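Local coordinates for UPF0342 protein YheA (Bacillus subtilis, PDB 2OEE) that is of unknown function but belongs to the UPF0342 family, related to the YlbF/YmcA regulators of competence, and assembles as a largely helical dimer, at residues Asn14-Ser19 with Gln91-Leu96; Asn27-Val32 with Arg40-Phe45; Asn33-Ala38 with Gln78-Ile83. All coordinates share one frame; numbering follows the deposited sequence.

Interaction 1: residues Asn14-Ser19 with Gln91-Leu96; sequences NALRGS and QRMSML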
loop_
_atom_site.group_PDB
_atom_site.type_symbol
_atom_site.label_atom_id
_atom_site.label_comp_id
_atom_site.label_asym_id
_atom_site.label_seq_id
_atom_site.Cartn_x
_atom_site.Cartn_y
_atom_site.Cartn_z
ATOM N N ASN A 14 -15.190 4.950 -2.508
ATOM C CA ASN A 14 -16.508 4.792 -3.119
ATOM C C ASN A 14 -16.430 4.028 -4.430
ATOM O O ASN A 14 -17.271 3.167 -4.685
ATOM C CB ASN A 14 -17.202 6.133 -3.358
ATOM C CG ASN A 14 -17.893 6.681 -2.112
ATOM O OD1 ASN A 14 -18.191 7.878 -2.038
ATOM N ND2 ASN A 14 -18.173 5.820 -1.152
ATOM N N ALA A 15 -15.434 4.344 -5.252
ATOM C CA ALA A 15 -15.218 3.624 -6.510
ATOM C C ALA A 15 -15.011 2.129 -6.250
ATOM O O ALA A 15 -15.599 1.283 -6.939
ATOM C CB ALA A 15 -14.016 4.203 -7.258
ATOM N N LEU A 16 -14.181 1.811 -5.264
ATOM C CA LEU A 16 -13.957 0.413 -4.876
ATOM C C LEU A 16 -15.231 -0.249 -4.347
ATOM O O LEU A 16 -15.600 -1.362 -4.787
ATOM C CB LEU A 16 -12.839 0.291 -3.853
ATOM C CG LEU A 16 -12.471 -1.159 -3.503
ATOM C CD1 LEU A 16 -11.991 -1.938 -4.760
ATOM C CD2 LEU A 16 -11.406 -1.179 -2.406
ATOM N N ARG A 17 -15.908 0.426 -3.429
ATOM C CA ARG A 17 -17.198 -0.084 -2.894
ATOM C C ARG A 17 -18.213 -0.434 -3.976
ATOM O O ARG A 17 -18.951 -1.408 -3.844
ATOM C CB ARG A 17 -17.844 0.911 -1.930
ATOM C CG ARG A 17 -17.221 0.918 -0.561
ATOM C CD ARG A 17 -17.923 1.924 0.362
ATOM N NE ARG A 17 -17.177 2.055 1.598
ATOM C CZ ARG A 17 -17.286 1.225 2.627
ATOM N NH1 ARG A 17 -18.144 0.201 2.585
ATOM N NH2 ARG A 17 -16.541 1.416 3.699
ATOM N N GLY A 18 -18.252 0.380 -5.028
ATOM C CA GLY A 18 -19.229 0.242 -6.085
ATOM C C GLY A 18 -18.766 -0.612 -7.243
ATOM O O GLY A 18 -19.519 -0.785 -8.202
ATOM N N SER A 19 -17.542 -1.138 -7.179
ATOM C CA SER A 19 -16.991 -1.860 -8.304
ATOM C C SER A 19 -17.565 -3.290 -8.403
ATOM O O SER A 19 -17.924 -3.916 -7.395
ATOM C CB SER A 19 -15.465 -1.908 -8.237
ATOM O OG SER A 19 -15.032 -2.676 -7.121
ATOM N N GLN A 91 -6.341 -12.383 -4.181
ATOM C CA GLN A 91 -5.043 -12.028 -4.741
ATOM C C GLN A 91 -5.184 -10.950 -5.833
ATOM O O GLN A 91 -4.374 -10.023 -5.892
ATOM C CB GLN A 91 -4.298 -13.276 -5.252
ATOM C CG GLN A 91 -2.831 -13.047 -5.693
ATOM C CD GLN A 91 -1.890 -12.463 -4.604
ATOM O OE1 GLN A 91 -2.165 -12.509 -3.391
ATOM N NE2 GLN A 91 -0.765 -11.914 -5.057
ATOM N N ARG A 92 -6.211 -11.069 -6.674
ATOM C CA ARG A 92 -6.507 -10.008 -7.651
ATOM C C ARG A 92 -6.881 -8.656 -6.987
ATOM O O ARG A 92 -6.481 -7.598 -7.474
ATOM C CB ARG A 92 -7.583 -10.441 -8.632
ATOM C CG ARG A 92 -7.136 -11.602 -9.546
ATOM C CD ARG A 92 -8.090 -11.782 -10.706
ATOM N NE ARG A 92 -9.488 -11.867 -10.261
ATOM C CZ ARG A 92 -10.123 -13.002 -9.962
ATOM N NH1 ARG A 92 -9.501 -14.167 -10.051
ATOM N NH2 ARG A 92 -11.391 -12.967 -9.577
HETATM N N MSE A 93 -7.622 -8.691 -5.885
HETATM C CA MSE A 93 -7.878 -7.456 -5.111
HETATM C C MSE A 93 -6.551 -6.892 -4.577
HETATM O O MSE A 93 -6.310 -5.678 -4.622
HETATM C CB MSE A 93 -8.875 -7.686 -3.962
HETATM C CG MSE A 93 -9.256 -6.375 -3.188
HETATM SE SE MSE A 93 -10.055 -5.095 -4.226
HETATM C CE MSE A 93 -11.606 -5.867 -4.661
ATOM N N SER A 94 -5.682 -7.763 -4.076
ATOM C CA SER A 94 -4.380 -7.315 -3.585
ATOM C C SER A 94 -3.569 -6.669 -4.725
ATOM O O SER A 94 -2.952 -5.611 -4.534
ATOM C CB SER A 94 -3.616 -8.461 -2.902
ATOM O OG SER A 94 -2.340 -8.014 -2.492
HETATM N N MSE A 95 -3.592 -7.290 -5.904
HETATM C CA MSE A 95 -2.950 -6.767 -7.118
HETATM C C MSE A 95 -3.518 -5.398 -7.511
HETATM O O MSE A 95 -2.788 -4.496 -7.919
HETATM C CB MSE A 95 -3.105 -7.760 -8.292
HETATM C CG MSE A 95 -2.272 -9.059 -8.155
HETATM SE SE MSE A 95 -2.531 -10.290 -9.470
HETATM C CE MSE A 95 -1.347 -9.746 -10.702
ATOM N N LEU A 96 -4.839 -5.256 -7.412
ATOM C CA LEU A 96 -5.498 -3.971 -7.714
ATOM C C LEU A 96 -5.004 -2.857 -6.777
ATOM O O LEU A 96 -4.651 -1.757 -7.229
ATOM C CB LEU A 96 -7.030 -4.079 -7.649
ATOM C CG LEU A 96 -7.881 -2.799 -7.797
ATOM C CD1 LEU A 96 -7.693 -2.179 -9.144
ATOM C CD2 LEU A 96 -9.368 -3.093 -7.599
#
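L16 reaches from helix 5-17 to meet selenomethionine M93 and L96 on helix 81-104, and one methyl, L16 CD1, carries the whole touch. It lies 3.7 Å from M93 SE and 3.9 Å from M93 CE, with the two side chains crossing obliquely. The same methyl meets L96 CD2 at 4.0 Å, so it sits against two side chains that stand three residues, nearly one helical turn, apart. The M93 chain gets there by bending twice: chi2 (61°) and chi3 (66°) fold the selenium and its methyl toward L16, although the CB itself does not point that way. This is an all-helical arrangement in which two helices distant in sequence run in broadly opposite directions, their backbones well separated: the nearest CA atoms, of L16 and L96, are 9.9 Å apart. Side chains of the second subunit share this apolar region, I104 of that chain packing on L16, L108 on M93 and Y6 on L96, which makes the contact part of the dimer interior as well as of the chain's own fold. The backbone of L16 is put to use at the helix end too. Its O accepts from S19 OG at 2.7 Å and from S19 N at 3.1 Å, while S19 OG, at the N-cap of helix 20-34, also bonds to F22 N.

Interaction 2: residues Asn27-Val32 with Arg40-Phe45; sequences NLYDEV and RMFENF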
loop_
_atom_site.group_PDB
_atom_site.type_symbol
_atom_site.label_atom_id
_atom_site.label_comp_id
_atom_site.label_asym_id
_atom_site.label_seq_id
_atom_site.Cartn_x
_atom_site.Cartn_y
_atom_site.Cartn_z
ATOM N N ASN A 27 -19.422 -11.682 -3.066
ATOM C CA ASN A 27 -20.268 -12.847 -3.380
ATOM C C ASN A 27 -19.572 -14.192 -3.136
ATOM O O ASN A 27 -20.179 -15.121 -2.577
ATOM C CB ASN A 27 -20.883 -12.738 -4.784
ATOM C CG ASN A 27 -21.957 -11.648 -4.859
ATOM O OD1 ASN A 27 -22.518 -11.240 -3.836
ATOM N ND2 ASN A 27 -22.230 -11.167 -6.057
ATOM N N LEU A 28 -18.302 -14.286 -3.526
ATOM C CA LEU A 28 -17.485 -15.483 -3.274
ATOM C C LEU A 28 -17.273 -15.725 -1.783
ATOM O O LEU A 28 -17.318 -16.867 -1.302
ATOM C CB LEU A 28 -16.113 -15.352 -3.961
ATOM C CG LEU A 28 -16.116 -15.694 -5.449
ATOM C CD1 LEU A 28 -14.827 -15.250 -6.119
ATOM C CD2 LEU A 28 -16.339 -17.214 -5.621
ATOM N N TYR A 29 -17.010 -14.643 -1.054
ATOM C CA TYR A 29 -16.818 -14.715 0.370
ATOM C C TYR A 29 -18.085 -15.249 1.059
ATOM O O TYR A 29 -18.000 -16.115 1.922
ATOM C CB TYR A 29 -16.422 -13.334 0.914
ATOM C CG TYR A 29 -16.115 -13.329 2.375
ATOM C CD1 TYR A 29 -14.849 -13.653 2.835
ATOM C CD2 TYR A 29 -17.102 -13.011 3.315
ATOM C CE1 TYR A 29 -14.560 -13.646 4.193
ATOM C CE2 TYR A 29 -16.822 -13.009 4.682
ATOM C CZ TYR A 29 -15.547 -13.333 5.100
ATOM O OH TYR A 29 -15.236 -13.344 6.434
ATOM N N ASP A 30 -19.241 -14.723 0.665
ATOM C CA ASP A 30 -20.528 -15.130 1.242
ATOM C C ASP A 30 -20.882 -16.571 0.855
ATOM O O ASP A 30 -21.401 -17.318 1.668
ATOM C CB ASP A 30 -21.633 -14.202 0.751
ATOM C CG ASP A 30 -21.546 -12.807 1.373
ATOM O OD1 ASP A 30 -20.792 -12.624 2.340
ATOM O OD2 ASP A 30 -22.228 -11.906 0.863
ATOM N N GLU A 31 -20.579 -16.934 -0.391
ATOM C CA GLU A 31 -20.788 -18.280 -0.908
ATOM C C GLU A 31 -19.982 -19.314 -0.131
ATOM O O GLU A 31 -20.524 -20.358 0.289
ATOM C CB GLU A 31 -20.454 -18.325 -2.395
ATOM C CG GLU A 31 -20.912 -19.573 -3.056
ATOM C CD GLU A 31 -20.533 -19.654 -4.506
ATOM O OE1 GLU A 31 -20.199 -18.607 -5.126
ATOM O OE2 GLU A 31 -20.579 -20.794 -5.016
ATOM N N VAL A 32 -18.703 -19.010 0.104
ATOM C CA VAL A 32 -17.856 -19.860 0.926
ATOM C C VAL A 32 -18.387 -19.955 2.361
ATOM O O VAL A 32 -18.422 -21.052 2.952
ATOM C CB VAL A 32 -16.349 -19.428 0.855
ATOM C CG1 VAL A 32 -15.525 -20.054 1.959
ATOM C CG2 VAL A 32 -15.747 -19.822 -0.519
ATOM N N ARG A 40 -15.426 -23.876 7.149
ATOM C CA ARG A 40 -14.470 -24.469 8.101
ATOM C C ARG A 40 -13.038 -24.583 7.569
ATOM O O ARG A 40 -12.081 -24.268 8.276
ATOM C CB ARG A 40 -14.950 -25.839 8.626
ATOM C CG ARG A 40 -13.986 -26.468 9.634
ATOM C CD ARG A 40 -14.400 -27.887 10.079
ATOM N NE ARG A 40 -15.821 -27.970 10.391
ATOM C CZ ARG A 40 -16.522 -29.100 10.347
ATOM N NH1 ARG A 40 -15.927 -30.215 9.989
ATOM N NH2 ARG A 40 -17.816 -29.088 10.626
HETATM N N MSE A 41 -12.888 -25.027 6.326
HETATM C CA MSE A 41 -11.574 -25.141 5.712
HETATM C C MSE A 41 -10.920 -23.758 5.525
HETATM O O MSE A 41 -9.735 -23.588 5.810
HETATM C CB MSE A 41 -11.692 -25.854 4.353
HETATM C CG MSE A 41 -12.148 -27.308 4.469
HETATM SE SE MSE A 41 -12.693 -28.031 2.717
HETATM C CE MSE A 41 -10.996 -27.935 1.822
ATOM N N PHE A 42 -11.693 -22.801 5.028
ATOM C CA PHE A 42 -11.181 -21.445 4.767
ATOM C C PHE A 42 -10.795 -20.765 6.096
ATOM O O PHE A 42 -9.741 -20.127 6.199
ATOM C CB PHE A 42 -12.218 -20.620 4.007
ATOM C CG PHE A 42 -11.742 -19.214 3.620
ATOM C CD1 PHE A 42 -10.729 -19.038 2.684
ATOM C CD2 PHE A 42 -12.344 -18.092 4.177
ATOM C CE1 PHE A 42 -10.296 -17.742 2.311
ATOM C CE2 PHE A 42 -11.931 -16.787 3.808
ATOM C CZ PHE A 42 -10.904 -16.623 2.874
ATOM N N GLU A 43 -11.629 -20.944 7.115
ATOM C CA GLU A 43 -11.344 -20.392 8.449
ATOM C C GLU A 43 -10.097 -20.988 9.102
ATOM O O GLU A 43 -9.289 -20.253 9.659
ATOM C CB GLU A 43 -12.563 -20.486 9.364
ATOM C CG GLU A 43 -13.615 -19.451 9.011
ATOM C CD GLU A 43 -14.854 -19.530 9.879
ATOM O OE1 GLU A 43 -14.990 -20.494 10.660
ATOM O OE2 GLU A 43 -15.712 -18.637 9.750
ATOM N N ASN A 44 -9.926 -22.307 9.018
ATOM C CA ASN A 44 -8.739 -22.958 9.575
ATOM C C ASN A 44 -7.455 -22.530 8.845
ATOM O O ASN A 44 -6.384 -22.408 9.454
ATOM C CB ASN A 44 -8.907 -24.486 9.569
ATOM C CG ASN A 44 -7.619 -25.225 9.921
ATOM O OD1 ASN A 44 -7.044 -25.919 9.080
ATOM N ND2 ASN A 44 -7.168 -25.086 11.167
ATOM N N PHE A 45 -7.578 -22.287 7.554
ATOM C CA PHE A 45 -6.548 -21.688 6.733
ATOM C C PHE A 45 -6.180 -20.258 7.171
ATOM O O PHE A 45 -5.055 -19.951 7.333
ATOM C CB PHE A 45 -7.014 -21.639 5.282
ATOM C CG PHE A 45 -6.130 -20.866 4.380
ATOM C CD1 PHE A 45 -4.886 -21.338 4.040
ATOM C CD2 PHE A 45 -6.535 -19.699 3.843
ATOM C CE1 PHE A 45 -4.096 -20.647 3.227
ATOM C CE2 PHE A 45 -5.715 -19.000 3.000
ATOM C CZ PHE A 45 -4.518 -19.469 2.698
#
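V32 and F42 meet across the sharp bend between helix 20-34 and helix 36-48, two consecutive helices of this all-helical fold separated by little more than D35. The closely packed part of the contact is here: V32 CG1 approaches F42 CB at 3.9 Å, and both side chains start out toward the partner helix, crossing at about a right angle. F42 CG is anti to the backbone N (chi1 -177°), which sends the ring alongside the partner helix, from V32 toward Y29. Both V32 and F42 are buried, and F42 is also packed by L86 and E90 of helix 81-104, so a third helix closes on this aromatic.

The other half is looser. Y29 is partly exposed and touches F42 through its ring carbons alone: Y29 CE1 lies 4.1 Å from F42 CE2, and the two side chains again cross at about a right angle. Y29 also looks to the dimer partner, where its ring meets that of Y112 of the second subunit, while its OH bonds to R46 NH1. Each helix also carries a salt bridge of its own: D30 OD2 with K26 NZ one turn earlier, and E43 OE2 with K39 NZ on helix 36-48. On the side of the Y29 ring away from F42, D30 OD1 lies in the ring plane, 3.8 Å from Y29 CD2.

Interaction 3: residues Asn33-Ala38 with Gln78-Ile83; sequences NADESA and QQHEKI. With CA (calcium ion), chain C.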
loop_
_atom_site.group_PDB
_atom_site.type_symbol
_atom_site.label_atom_id
_atom_site.label_comp_id
_atom_site.label_asym_id
_atom_site.label_seq_id
_atom_site.Cartn_x
_atom_site.Cartn_y
_atom_site.Cartn_z
ATOM N N ASN A 33 -18.806 -18.822 2.925
ATOM C CA ASN A 33 -19.329 -18.853 4.292
ATOM C C ASN A 33 -20.680 -19.564 4.442
ATOM O O ASN A 33 -20.971 -20.084 5.514
ATOM C CB ASN A 33 -19.354 -17.468 4.949
ATOM C CG ASN A 33 -17.945 -16.908 5.193
ATOM O OD1 ASN A 33 -17.677 -15.759 4.854
ATOM N ND2 ASN A 33 -17.037 -17.723 5.737
ATOM N N ALA A 34 -21.465 -19.604 3.377
ATOM C CA ALA A 34 -22.746 -20.322 3.371
ATOM C C ALA A 34 -22.580 -21.837 3.244
ATOM O O ALA A 34 -23.547 -22.591 3.468
ATOM C CB ALA A 34 -23.642 -19.820 2.263
ATOM N N ASP A 35 -21.387 -22.269 2.832
ATOM C CA ASP A 35 -21.044 -23.688 2.685
ATOM C C ASP A 35 -20.326 -24.128 3.954
ATOM O O ASP A 35 -19.171 -23.757 4.188
ATOM C CB ASP A 35 -20.136 -23.860 1.452
ATOM C CG ASP A 35 -19.709 -25.305 1.194
ATOM O OD1 ASP A 35 -19.729 -26.169 2.102
ATOM O OD2 ASP A 35 -19.299 -25.570 0.040
ATOM N N GLU A 36 -21.011 -24.923 4.783
ATOM C CA GLU A 36 -20.453 -25.331 6.072
ATOM C C GLU A 36 -19.067 -25.970 5.963
ATOM O O GLU A 36 -18.190 -25.691 6.768
ATOM C CB GLU A 36 -21.445 -26.269 6.803
ATOM C CG GLU A 36 -20.838 -27.141 7.873
ATOM C CD GLU A 36 -21.886 -28.081 8.477
ATOM O OE1 GLU A 36 -22.526 -27.678 9.460
ATOM O OE2 GLU A 36 -22.146 -29.149 7.892
ATOM N N SER A 37 -18.874 -26.876 5.006
ATOM C CA SER A 37 -17.583 -27.539 4.844
ATOM C C SER A 37 -16.487 -26.542 4.417
ATOM O O SER A 37 -15.374 -26.567 4.948
ATOM C CB SER A 37 -17.670 -28.693 3.813
ATOM O OG SER A 37 -18.788 -29.547 4.057
ATOM N N ALA A 38 -16.797 -25.715 3.425
ATOM C CA ALA A 38 -15.827 -24.746 2.881
ATOM C C ALA A 38 -15.499 -23.658 3.915
ATOM O O ALA A 38 -14.349 -23.250 4.045
ATOM C CB ALA A 38 -16.371 -24.115 1.588
ATOM N N GLN A 78 -6.437 -25.172 -1.478
ATOM C CA GLN A 78 -6.290 -25.045 -2.926
ATOM C C GLN A 78 -6.953 -26.164 -3.732
ATOM O O GLN A 78 -7.345 -25.960 -4.884
ATOM C CB GLN A 78 -4.822 -24.859 -3.301
ATOM C CG GLN A 78 -4.387 -23.464 -2.944
ATOM C CD GLN A 78 -2.991 -23.143 -3.388
ATOM O OE1 GLN A 78 -2.207 -24.036 -3.746
ATOM N NE2 GLN A 78 -2.657 -21.851 -3.363
ATOM N N GLN A 79 -7.124 -27.333 -3.113
ATOM C CA GLN A 79 -7.812 -28.446 -3.776
ATOM C C GLN A 79 -9.333 -28.286 -3.840
ATOM O O GLN A 79 -10.006 -29.104 -4.455
ATOM C CB GLN A 79 -7.439 -29.800 -3.145
ATOM C CG GLN A 79 -8.207 -30.130 -1.872
ATOM C CD GLN A 79 -8.389 -31.637 -1.633
ATOM O OE1 GLN A 79 -8.127 -32.486 -2.514
ATOM N NE2 GLN A 79 -8.857 -31.969 -0.446
ATOM N N HIS A 80 -9.873 -27.251 -3.185
ATOM C CA HIS A 80 -11.297 -26.980 -3.218
ATOM C C HIS A 80 -11.555 -25.873 -4.241
ATOM O O HIS A 80 -11.055 -24.761 -4.062
ATOM C CB HIS A 80 -11.770 -26.512 -1.837
ATOM C CG HIS A 80 -13.257 -26.404 -1.711
ATOM N ND1 HIS A 80 -13.955 -25.285 -2.103
ATOM C CD2 HIS A 80 -14.179 -27.263 -1.199
ATOM C CE1 HIS A 80 -15.241 -25.458 -1.861
ATOM N NE2 HIS A 80 -15.408 -26.657 -1.331
ATOM N N GLU A 81 -12.307 -26.176 -5.291
ATOM C CA GLU A 81 -12.453 -25.221 -6.405
ATOM C C GLU A 81 -13.001 -23.849 -5.966
ATOM O O GLU A 81 -12.406 -22.819 -6.287
ATOM C CB GLU A 81 -13.281 -25.833 -7.548
ATOM C CG GLU A 81 -13.496 -24.886 -8.767
ATOM C CD GLU A 81 -12.198 -24.409 -9.424
ATOM O OE1 GLU A 81 -11.197 -25.174 -9.522
ATOM O OE2 GLU A 81 -12.155 -23.236 -9.855
ATOM N N LYS A 82 -14.110 -23.838 -5.226
ATOM C CA LYS A 82 -14.764 -22.584 -4.856
ATOM C C LYS A 82 -13.877 -21.751 -3.928
ATOM O O LYS A 82 -13.773 -20.530 -4.091
ATOM C CB LYS A 82 -16.082 -22.855 -4.145
ATOM C CG LYS A 82 -17.326 -22.061 -4.563
ATOM C CD LYS A 82 -17.152 -20.978 -5.661
ATOM C CE LYS A 82 -17.686 -21.614 -6.959
ATOM N NZ LYS A 82 -18.008 -20.721 -8.119
ATOM N N ILE A 83 -13.275 -22.379 -2.925
ATOM C CA ILE A 83 -12.345 -21.647 -2.048
ATOM C C ILE A 83 -11.169 -21.077 -2.853
ATOM O O ILE A 83 -10.695 -19.967 -2.575
ATOM C CB ILE A 83 -11.814 -22.524 -0.897
ATOM C CG1 ILE A 83 -12.961 -22.893 0.065
ATOM C CG2 ILE A 83 -10.666 -21.818 -0.132
ATOM C CD1 ILE A 83 -12.562 -23.981 1.081
HETATM CA CA CA C . -9.690 -23.476 -10.332
HETATM O O HOH W 1 -9.777 -21.578 -8.708
HETATM O O HOH W 2 -8.359 -24.647 -8.788
HETATM O O HOH W 3 -7.999 -22.101 -11.155
#
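Two helix N-termini lie side by side here, each with its own side-chain cap: D35 is the N-cap of helix 36-48 and H80 that of helix 81-104. D35 OD1 accepts weakly from both S37 N and A38 N, while D35 OD2 lies near the H80 ring plane at its edge, 4.3 Å from NE2, too far for a bond. H80 ND1 takes the amide of I83 at 3.1 Å; the bond is nearly straight (170°) and the N lies only 9° out of the ring plane. Pinned in this way, the imidazole offers H80 CE1 to A38 CB at 3.9 Å, and one of its faces carries I83 CD1 near the rim, 3.6 Å above the plane. A38 CB also meets I83 CD1 directly, at 3.8 Å. With an alanine in place of H80, I83 N would probably lose its capping acceptor and a gap would be likely to open beside A38 CB and I83 CD1. The next residue, E81, points elsewhere and grips a calcium ion with both carboxylate oxygens, OE1 at 2.4 Å and OE2 at 2.5 Å; three waters also bind the metal, and E81 OE2 bonds to Q85 NE2. Because H80 ND1 accepts from I83 N, the ring is probably neutral with its proton on NE2, on the side of the D35 carboxylate; protonating ND1 as well would probably cost the cap.

Interactions 2 and 3 form one continuous region, their centres 6 Å apart: both use helices 20-34 and 36-48, and their segments alternate along the chain. They touch where M41 CB meets I83 CD1 at 3.9 Å, and where E31 OE2 lies 3.5 Å from K82 CD. Interaction 1 stands apart, its centre 19 Å from that of interaction 2 and 22 Å from that of interaction 3. Helix 81-104 runs from the calcium-bound end, at interaction 3, to interaction 1, where the second subunit packs on both segments; interaction 2 meets that subunit through Y29. The side chain of V32, in interaction 2, is about 12 Å from the bound calcium ion.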